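Local atomic coordinates of nucleoporin NUP170 (Chaetomium thermophilum, PDB entry 5HAX), a protein that probably serves as a scaffold nucleoporin of the nuclear pore complex, combining a beta-propeller domain with a helical domain that follows it. Residues A[593-598]-A[633-638]; A[600-605]-A[626-631]. All blocks are in the same frame, centred on the assembly; numbering follows the deposited sequence.

Contact 1 and contact 2 are successive parts of one interface, with centres about 10 Å apart on the same side of the chain's centre. Both use helix 622-640: its residues 633-638 face helix 586-599, and residues 626-631 face the loop that leaves the end of that helix. Contact 2 therefore lies within the stretch of chain that contact 1 brings together. The two meet directly through Leu598, whose O packs 3.5 Å from Ile628 CG2 and whose CD2 lies 3.8 Å from Asn631 CB. Helix 663-694 joins in at both levels, through Met679 at contact 1 and Ile686 at contact 2. Both belong to the helical part of the protein.

Contact 1 of 2, residues A[593-598]-A[633-638]; sequences LYLTRL and ERLRNF
Leu635 packs against Tyr594 and Leu595 in a small, wholly apolar helix-to-helix contact, where helices 586-599 and 622-640 run in broadly opposite senses through the protein's helical part. The backbones come nearest at Leu595 and Leu635, with 8.3 Å between their CA atoms, and 134 Å² is buried over the two sides. Leu635 carries one side of the contact, setting its forked end against the CD2-CE2 side of the tyrosine ring. Its CD2 methyl lies 3.9 Å from Tyr594 CD2, while its CD1 lies 4.0 Å from the same ring atom. The approach to the ring is oblique, and the two side chains slide past each other in opposite directions instead of meeting end-on. With CG anti to the backbone N (chi1 -178°), the Tyr594 ring extends across the gap between the helices. Leu635 CD2 also reaches Leu595 CB at 4.4 Å, so this one methyl bridges neighbouring residues of the opposing helix.

Further partners hold the ring. Leu598, one turn further along the same helix, places CD1 3.8 Å above one face, displaced toward the rim; Phe467 packs edge-to-face with the ring, and the hydroxyl of this buried tyrosine hydrogen-bonds to Gln536 NE2. Met679 of helix 663-694 touches both Leu595 and Leu635, adding a third helix to the interface. Antiparallel neighbouring helices packed through apolar side chains, with a third helix against the pair, are consistent with the alpha-solenoid-like helical region of this nucleoporin family.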
ATOM      1  N   LEU A 593      20.465   7.449   9.706  1.00 45.37           N
ATOM      2  CA  LEU A 593      19.297   6.705   9.242  1.00 45.18           C
ATOM      3  C   LEU A 593      18.164   7.652   8.874  1.00 44.50           C
ATOM      4  O   LEU A 593      17.574   7.541   7.793  1.00 42.23           O
ATOM      5  CB  LEU A 593      18.852   5.717  10.321  1.00 45.65           C
ATOM      6  CG  LEU A 593      17.740   4.732   9.952  1.00 47.95           C
ATOM      7  CD1 LEU A 593      18.140   3.871   8.762  1.00 38.98           C
ATOM      8  CD2 LEU A 593      17.396   3.863  11.154  1.00 46.99           C
ATOM      9  N   TYR A 594      17.856   8.603   9.760  1.00 43.25           N
ATOM     10  CA  TYR A 594      16.802   9.571   9.483  1.00 40.25           C
ATOM     11  C   TYR A 594      17.106  10.371   8.222  1.00 45.55           C
ATOM     12  O   TYR A 594      16.257  10.493   7.331  1.00 44.35           O
ATOM     13  CB  TYR A 594      16.626  10.500  10.684  1.00 39.61           C
ATOM     14  CG  TYR A 594      15.515  11.510  10.523  1.00 46.31           C
ATOM     15  CD1 TYR A 594      14.253  11.118  10.104  1.00 46.98           C
ATOM     16  CD2 TYR A 594      15.725  12.855  10.802  1.00 50.09           C
ATOM     17  CE1 TYR A 594      13.230  12.036   9.957  1.00 48.26           C
ATOM     18  CE2 TYR A 594      14.707  13.781  10.659  1.00 46.40           C
ATOM     19  CZ  TYR A 594      13.462  13.366  10.237  1.00 48.03           C
ATOM     20  OH  TYR A 594      12.444  14.281  10.091  1.00 42.77           O
ATOM     21  N   LEU A 595      18.319  10.925   8.128  1.00 47.57           N
ATOM     22  CA  LEU A 595      18.679  11.738   6.969  1.00 44.63           C
ATOM     23  C   LEU A 595      18.579  10.940   5.676  1.00 43.55           C
ATOM     24  O   LEU A 595      18.060  11.438   4.669  1.00 44.15           O
ATOM     25  CB  LEU A 595      20.093  12.297   7.137  1.00 50.86           C
ATOM     26  CG  LEU A 595      20.651  13.062   5.932  1.00 48.77           C
ATOM     27  CD1 LEU A 595      19.764  14.250   5.593  1.00 48.99           C
ATOM     28  CD2 LEU A 595      22.080  13.507   6.197  1.00 46.00           C
ATOM     29  N   THR A 596      19.085   9.704   5.681  1.00 39.12           N
ATOM     30  CA  THR A 596      19.021   8.870   4.486  1.00 50.05           C
ATOM     31  C   THR A 596      17.583   8.693   4.023  1.00 42.33           C
ATOM     32  O   THR A 596      17.275   8.850   2.836  1.00 43.91           O
ATOM     33  CB  THR A 596      19.661   7.509   4.763  1.00 49.62           C
ATOM     34  OG1 THR A 596      21.044   7.688   5.093  1.00 46.74           O
ATOM     35  CG2 THR A 596      19.543   6.592   3.543  1.00 51.10           C
ATOM     36  N   ARG A 597      16.685   8.373   4.955  1.00 39.53           N
ATOM     37  CA  ARG A 597      15.298   8.108   4.592  1.00 42.47           C
ATOM     38  C   ARG A 597      14.601   9.364   4.083  1.00 46.16           C
ATOM     39  O   ARG A 597      13.637   9.269   3.316  1.00 51.30           O
ATOM     40  CB  ARG A 597      14.559   7.513   5.794  1.00 36.71           C
ATOM     41  CG  ARG A 597      15.014   6.095   6.123  1.00 38.10           C
ATOM     42  CD  ARG A 597      14.480   5.602   7.463  1.00 41.15           C
ATOM     43  NE  ARG A 597      14.764   4.180   7.663  1.00 38.14           N
ATOM     44  CZ  ARG A 597      14.503   3.508   8.782  1.00 37.70           C
ATOM     45  NH1 ARG A 597      13.952   4.124   9.820  1.00 40.33           N
ATOM     46  NH2 ARG A 597      14.797   2.217   8.865  1.00 42.76           N
ATOM     47  N   LEU A 598      15.076  10.545   4.483  1.00 45.14           N
ATOM     48  CA  LEU A 598      14.496  11.783   3.969  1.00 45.51           C
ATOM     49  C   LEU A 598      14.831  12.005   2.496  1.00 41.83           C
ATOM     50  O   LEU A 598      14.079  12.691   1.792  1.00 44.59           O
ATOM     51  CB  LEU A 598      14.970  12.980   4.796  1.00 44.43           C
ATOM     52  CG  LEU A 598      14.463  13.108   6.233  1.00 52.21           C
ATOM     53  CD1 LEU A 598      15.077  14.345   6.873  1.00 57.73           C
ATOM     54  CD2 LEU A 598      12.942  13.168   6.303  1.00 46.67           C
ATOM     55  N   GLU A 633      16.004  20.875   6.422  1.00 50.77           N
ATOM     56  CA  GLU A 633      16.285  22.124   7.125  1.00 54.86           C
ATOM     57  C   GLU A 633      15.799  22.076   8.569  1.00 53.14           C
ATOM     58  O   GLU A 633      16.484  22.567   9.474  1.00 49.45           O
ATOM     59  CB  GLU A 633      15.646  23.294   6.380  1.00 48.80           C
ATOM     60  CG  GLU A 633      16.383  23.683   5.105  1.00 63.89           C
ATOM     61  CD  GLU A 633      17.765  24.260   5.376  1.00 70.09           C
ATOM     62  OE1 GLU A 633      18.553  24.396   4.418  1.00 68.14           O
ATOM     63  OE2 GLU A 633      18.064  24.577   6.547  1.00 65.04           O
ATOM     64  N   ARG A 634      14.616  21.502   8.807  1.00 50.49           N
ATOM     65  CA  ARG A 634      14.135  21.367  10.179  1.00 51.49           C
ATOM     66  C   ARG A 634      15.063  20.480  10.999  1.00 47.37           C
ATOM     67  O   ARG A 634      15.270  20.721  12.194  1.00 49.74           O
ATOM     68  CB  ARG A 634      12.709  20.816  10.197  1.00 61.62           C
ATOM     69  CG  ARG A 634      11.633  21.888  10.096  1.00 71.49           C
ATOM     70  CD  ARG A 634      10.363  21.495  10.841  1.00 83.44           C
ATOM     71  NE  ARG A 634      10.579  21.361  12.281  1.00 89.42           N
ATOM     72  CZ  ARG A 634       9.605  21.322  13.188  1.00 91.36           C
ATOM     73  NH1 ARG A 634       9.900  21.195  14.476  1.00 83.06           N
ATOM     74  NH2 ARG A 634       8.335  21.415  12.813  1.00 88.89           N
ATOM     75  N   LEU A 635      15.631  19.447  10.373  1.00 46.82           N
ATOM     76  CA  LEU A 635      16.634  18.631  11.050  1.00 50.91           C
ATOM     77  C   LEU A 635      17.866  19.462  11.391  1.00 49.37           C
ATOM     78  O   LEU A 635      18.387  19.397  12.510  1.00 53.93           O
ATOM     79  CB  LEU A 635      17.011  17.432  10.178  1.00 42.61           C
ATOM     80  CG  LEU A 635      18.176  16.563  10.662  1.00 52.54           C
ATOM     81  CD1 LEU A 635      17.913  16.010  12.058  1.00 41.27           C
ATOM     82  CD2 LEU A 635      18.432  15.434   9.676  1.00 54.61           C
ATOM     83  N   ARG A 636      18.343  20.258  10.433  1.00 52.54           N
ATOM     84  CA  ARG A 636      19.481  21.135  10.687  1.00 55.95           C
ATOM     85  C   ARG A 636      19.167  22.134  11.793  1.00 47.87           C
ATOM     86  O   ARG A 636      19.972  22.341  12.710  1.00 56.32           O
ATOM     87  CB  ARG A 636      19.873  21.863   9.403  1.00 53.93           C
ATOM     88  CG  ARG A 636      20.875  21.107   8.553  1.00 63.36           C
ATOM     89  CD  ARG A 636      20.900  21.612   7.118  1.00 72.04           C
ATOM     90  NE  ARG A 636      21.005  23.066   7.029  1.00 76.42           N
ATOM     91  CZ  ARG A 636      22.098  23.761   7.326  1.00 77.25           C
ATOM     92  NH1 ARG A 636      22.095  25.081   7.205  1.00 81.81           N
ATOM     93  NH2 ARG A 636      23.191  23.142   7.751  1.00 85.99           N
ATOM     94  N   ASN A 637      17.994  22.766  11.722  1.00 54.09           N
ATOM     95  CA  ASN A 637      17.586  23.708  12.758  1.00 53.94           C
ATOM     96  C   ASN A 637      17.569  23.044  14.129  1.00 63.43           C
ATOM     97  O   ASN A 637      17.920  23.671  15.136  1.00 58.27           O
ATOM     98  CB  ASN A 637      16.210  24.281  12.422  1.00 59.85           C
ATOM     99  CG  ASN A 637      15.702  25.241  13.477  1.00 85.28           C
ATOM    100  OD1 ASN A 637      16.471  26.000  14.067  1.00 85.50           O
ATOM    101  ND2 ASN A 637      14.398  25.205  13.727  1.00 91.19           N
ATOM    102  N   PHE A 638      17.166  21.773  14.188  1.00 57.50           N
ATOM    103  CA  PHE A 638      17.123  21.068  15.465  1.00 55.87           C
ATOM    104  C   PHE A 638      18.522  20.859  16.028  1.00 56.15           C
ATOM    105  O   PHE A 638      18.733  20.984  17.241  1.00 58.07           O
ATOM    106  CB  PHE A 638      16.408  19.727  15.298  1.00 55.72           C
ATOM    107  CG  PHE A 638      16.545  18.819  16.486  1.00 46.64           C
ATOM    108  CD1 PHE A 638      15.740  18.986  17.601  1.00 43.40           C
ATOM    109  CD2 PHE A 638      17.482  17.798  16.491  1.00 43.37           C
ATOM    110  CE1 PHE A 638      15.865  18.154  18.696  1.00 56.52           C
ATOM    111  CE2 PHE A 638      17.612  16.963  17.582  1.00 49.49           C
ATOM    112  CZ  PHE A 638      16.802  17.141  18.686  1.00 56.23           C
TER

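Contact 2 of 2, residues A[600-605]-A[626-631]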
ATOM      1  N   ARG A 600      15.889   9.307   0.294  1.00 46.73           N
ATOM      2  CA  ARG A 600      16.033   8.037  -0.414  1.00 45.88           C
ATOM      3  C   ARG A 600      15.433   8.092  -1.816  1.00 45.00           C
ATOM      4  O   ARG A 600      15.940   7.431  -2.730  1.00 46.77           O
ATOM      5  CB  ARG A 600      15.393   6.906   0.396  1.00 49.37           C
ATOM      6  CG  ARG A 600      13.878   6.903   0.374  1.00 48.41           C
ATOM      7  CD  ARG A 600      13.304   6.075   1.516  1.00 42.37           C
ATOM      8  NE  ARG A 600      13.803   4.700   1.518  1.00 46.17           N
ATOM      9  CZ  ARG A 600      13.220   3.679   0.893  1.00 50.09           C
ATOM     10  NH1 ARG A 600      13.756   2.467   0.964  1.00 50.01           N
ATOM     11  NH2 ARG A 600      12.103   3.858   0.198  1.00 46.07           N
ATOM     12  N   THR A 601      14.367   8.872  -2.012  1.00 41.96           N
ATOM     13  CA  THR A 601      13.775   9.007  -3.339  1.00 47.02           C
ATOM     14  C   THR A 601      14.630   9.843  -4.286  1.00 50.40           C
ATOM     15  O   THR A 601      14.377   9.825  -5.495  1.00 49.53           O
ATOM     16  CB  THR A 601      12.383   9.640  -3.247  1.00 50.47           C
ATOM     17  OG1 THR A 601      12.490  10.966  -2.713  1.00 64.66           O
ATOM     18  CG2 THR A 601      11.461   8.809  -2.364  1.00 57.73           C
ATOM     19  N   LEU A 602      15.629  10.560  -3.769  1.00 53.68           N
ATOM     20  CA  LEU A 602      16.454  11.480  -4.547  1.00 52.06           C
ATOM     21  C   LEU A 602      17.817  10.902  -4.898  1.00 45.04           C
ATOM     22  O   LEU A 602      18.229  10.944  -6.060  1.00 47.92           O
ATOM     23  CB  LEU A 602      16.655  12.781  -3.761  1.00 51.00           C
ATOM     24  CG  LEU A 602      15.895  14.026  -4.209  1.00 59.45           C
ATOM     25  CD1 LEU A 602      14.416  13.734  -4.363  1.00 64.43           C
ATOM     26  CD2 LEU A 602      16.122  15.146  -3.204  1.00 56.43           C
ATOM     27  N   TRP A 603      18.506  10.349  -3.898  1.00 48.29           N
ATOM     28  CA  TRP A 603      19.934  10.057  -3.954  1.00 50.70           C
ATOM     29  C   TRP A 603      20.396   9.489  -5.293  1.00 53.32           C
ATOM     30  O   TRP A 603      21.196  10.111  -6.002  1.00 53.49           O
ATOM     31  CB  TRP A 603      20.270   9.093  -2.813  1.00 44.25           C
ATOM     32  CG  TRP A 603      21.719   9.022  -2.470  1.00 48.39           C
ATOM     33  CD1 TRP A 603      22.576   8.001  -2.748  1.00 51.96           C
ATOM     34  CD2 TRP A 603      22.484  10.013  -1.774  1.00 47.18           C
ATOM     35  NE1 TRP A 603      23.829   8.291  -2.266  1.00 53.75           N
ATOM     36  CE2 TRP A 603      23.799   9.522  -1.665  1.00 49.84           C
ATOM     37  CE3 TRP A 603      22.184  11.266  -1.230  1.00 50.24           C
ATOM     38  CZ2 TRP A 603      24.814  10.239  -1.036  1.00 51.16           C
ATOM     39  CZ3 TRP A 603      23.195  11.978  -0.607  1.00 48.27           C
ATOM     40  CH2 TRP A 603      24.494  11.462  -0.516  1.00 54.82           C
ATOM     41  N   LYS A 604      19.905   8.307  -5.656  1.00 51.03           N
ATOM     42  CA  LYS A 604      20.366   7.619  -6.856  1.00 52.76           C
ATOM     43  C   LYS A 604      19.604   8.025  -8.111  1.00 47.42           C
ATOM     44  O   LYS A 604      19.910   7.515  -9.194  1.00 62.28           O
ATOM     45  CB  LYS A 604      20.264   6.103  -6.661  1.00 52.79           C
ATOM     46  CG  LYS A 604      21.199   5.551  -5.594  1.00 54.97           C
ATOM     47  CD  LYS A 604      22.658   5.644  -6.020  1.00 52.77           C
ATOM     48  CE  LYS A 604      23.583   5.074  -4.959  1.00 53.11           C
ATOM     49  NZ  LYS A 604      25.002   5.077  -5.402  1.00 59.48           N
ATOM     50  N   ALA A 605      18.634   8.926  -7.999  1.00 49.52           N
ATOM     51  CA  ALA A 605      17.849   9.340  -9.150  1.00 49.73           C
ATOM     52  C   ALA A 605      18.605  10.363  -9.990  1.00 62.20           C
ATOM     53  O   ALA A 605      19.385  11.171  -9.476  1.00 55.95           O
ATOM     54  CB  ALA A 605      16.515   9.936  -8.700  1.00 55.20           C
ATOM     55  N   VAL A 626      10.549  20.387  -2.486  1.00 55.58           N
ATOM     56  CA  VAL A 626      10.333  21.385  -1.441  1.00 60.56           C
ATOM     57  C   VAL A 626      10.196  20.708  -0.082  1.00 53.89           C
ATOM     58  O   VAL A 626      10.872  21.081   0.884  1.00 60.21           O
ATOM     59  CB  VAL A 626       9.096  22.242  -1.770  1.00 61.60           C
ATOM     60  CG1 VAL A 626       8.707  23.121  -0.581  1.00 63.41           C
ATOM     61  CG2 VAL A 626       9.356  23.096  -3.002  1.00 60.68           C
ATOM     62  N   THR A 627       9.309  19.715   0.016  1.00 59.72           N
ATOM     63  CA  THR A 627       9.086  19.046   1.295  1.00 61.81           C
ATOM     64  C   THR A 627      10.360  18.384   1.801  1.00 50.73           C
ATOM     65  O   THR A 627      10.668  18.446   2.997  1.00 55.56           O
ATOM     66  CB  THR A 627       7.966  18.012   1.164  1.00 66.25           C
ATOM     67  OG1 THR A 627       8.340  17.017   0.203  1.00 72.79           O
ATOM     68  CG2 THR A 627       6.668  18.676   0.727  1.00 56.29           C
ATOM     69  N   ILE A 628      11.114  17.741   0.907  1.00 46.67           N
ATOM     70  CA  ILE A 628      12.379  17.128   1.304  1.00 49.01           C
ATOM     71  C   ILE A 628      13.310  18.185   1.885  1.00 54.65           C
ATOM     72  O   ILE A 628      13.909  17.993   2.949  1.00 44.61           O
ATOM     73  CB  ILE A 628      13.024  16.404   0.108  1.00 53.96           C
ATOM     74  CG1 ILE A 628      12.168  15.205  -0.307  1.00 51.66           C
ATOM     75  CG2 ILE A 628      14.439  15.942   0.454  1.00 49.46           C
ATOM     76  CD1 ILE A 628      12.599  14.568  -1.608  1.00 47.50           C
ATOM     77  N   GLN A 629      13.434  19.322   1.195  1.00 50.25           N
ATOM     78  CA  GLN A 629      14.301  20.394   1.674  1.00 48.56           C
ATOM     79  C   GLN A 629      13.841  20.912   3.031  1.00 48.93           C
ATOM     80  O   GLN A 629      14.662  21.142   3.927  1.00 49.33           O
ATOM     81  CB  GLN A 629      14.335  21.533   0.658  1.00 54.10           C
ATOM     82  CG  GLN A 629      15.158  22.725   1.107  1.00 58.61           C
ATOM     83  CD  GLN A 629      15.316  23.765   0.020  1.00 50.54           C
ATOM     84  OE1 GLN A 629      16.418  24.252  -0.233  1.00 66.16           O
ATOM     85  NE2 GLN A 629      14.212  24.119  -0.626  1.00 57.09           N
ATOM     86  N   GLU A 630      12.533  21.113   3.197  1.00 47.27           N
ATOM     87  CA  GLU A 630      12.013  21.561   4.484  1.00 60.63           C
ATOM     88  C   GLU A 630      12.364  20.575   5.589  1.00 55.18           C
ATOM     89  O   GLU A 630      12.777  20.978   6.684  1.00 52.17           O
ATOM     90  CB  GLU A 630      10.499  21.752   4.400  1.00 53.61           C
ATOM     91  CG  GLU A 630      10.066  22.925   3.537  1.00 69.06           C
ATOM     92  CD  GLU A 630       8.557  23.031   3.417  1.00 79.37           C
ATOM     93  OE1 GLU A 630       7.850  22.187   4.008  1.00 78.92           O
ATOM     94  OE2 GLU A 630       8.078  23.958   2.730  1.00 88.07           O
ATOM     95  N   ASN A 631      12.212  19.275   5.319  1.00 53.73           N
ATOM     96  CA  ASN A 631      12.548  18.266   6.318  1.00 52.09           C
ATOM     97  C   ASN A 631      14.029  18.312   6.671  1.00 43.35           C
ATOM     98  O   ASN A 631      14.393  18.244   7.851  1.00 43.46           O
ATOM     99  CB  ASN A 631      12.163  16.875   5.812  1.00 51.65           C
ATOM    100  CG  ASN A 631      10.662  16.650   5.800  1.00 56.79           C
ATOM    101  OD1 ASN A 631       9.912  17.327   6.503  1.00 52.26           O
ATOM    102  ND2 ASN A 631      10.217  15.685   5.003  1.00 48.32           N
TER
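Apolar packing makes up most of this contact, with Leu602, in the loop following helix 586-599, meeting Ile628 of helix 622-640 tip to tip. The closest atoms are Leu602 CD1 and Ile628 CD1, modelled 3.4 Å apart, tighter than usual for two methyl groups, so the exact spacing is doubtful. The second leucine methyl broadens the join: Leu602 CD2 lies 3.9 Å from Ile628 CD1 and 4.1 Å from Ile628 CG2. The isoleucine reaches across by extending its longer branch, chi2 171°, which carries CD1 away from its own helix and out to the loop. Ile686 of helix 663-694 touches both side chains, and Tyr717 also packs on Leu602, so the pair is buried among helices.

A polar atom takes part as well, though without a hydrogen bond across the contact. Thr601 OG1 sits 3.8 Å from Ile628 CD1, where the two side chains cross at a slant, and the same methyl thus serves both loop residues.

Backbone hydrogen bonds shape the loop. Ala605 N bonds to Leu602 O at 2.8 Å, closing a type I beta turn that starts at the packing leucine. Further backbone bonds join Trp603 to Glu718 and Ala605 to Tyr717. Separately, the Trp603 side chain adds a bond from NE1 to Asn14 OD1 of helix 5-20. The motif is a type I turn after helix 586-599, on the way to strand 608-609, whose first residue packs into the core between helices 622-640, 663-694 and 717-722.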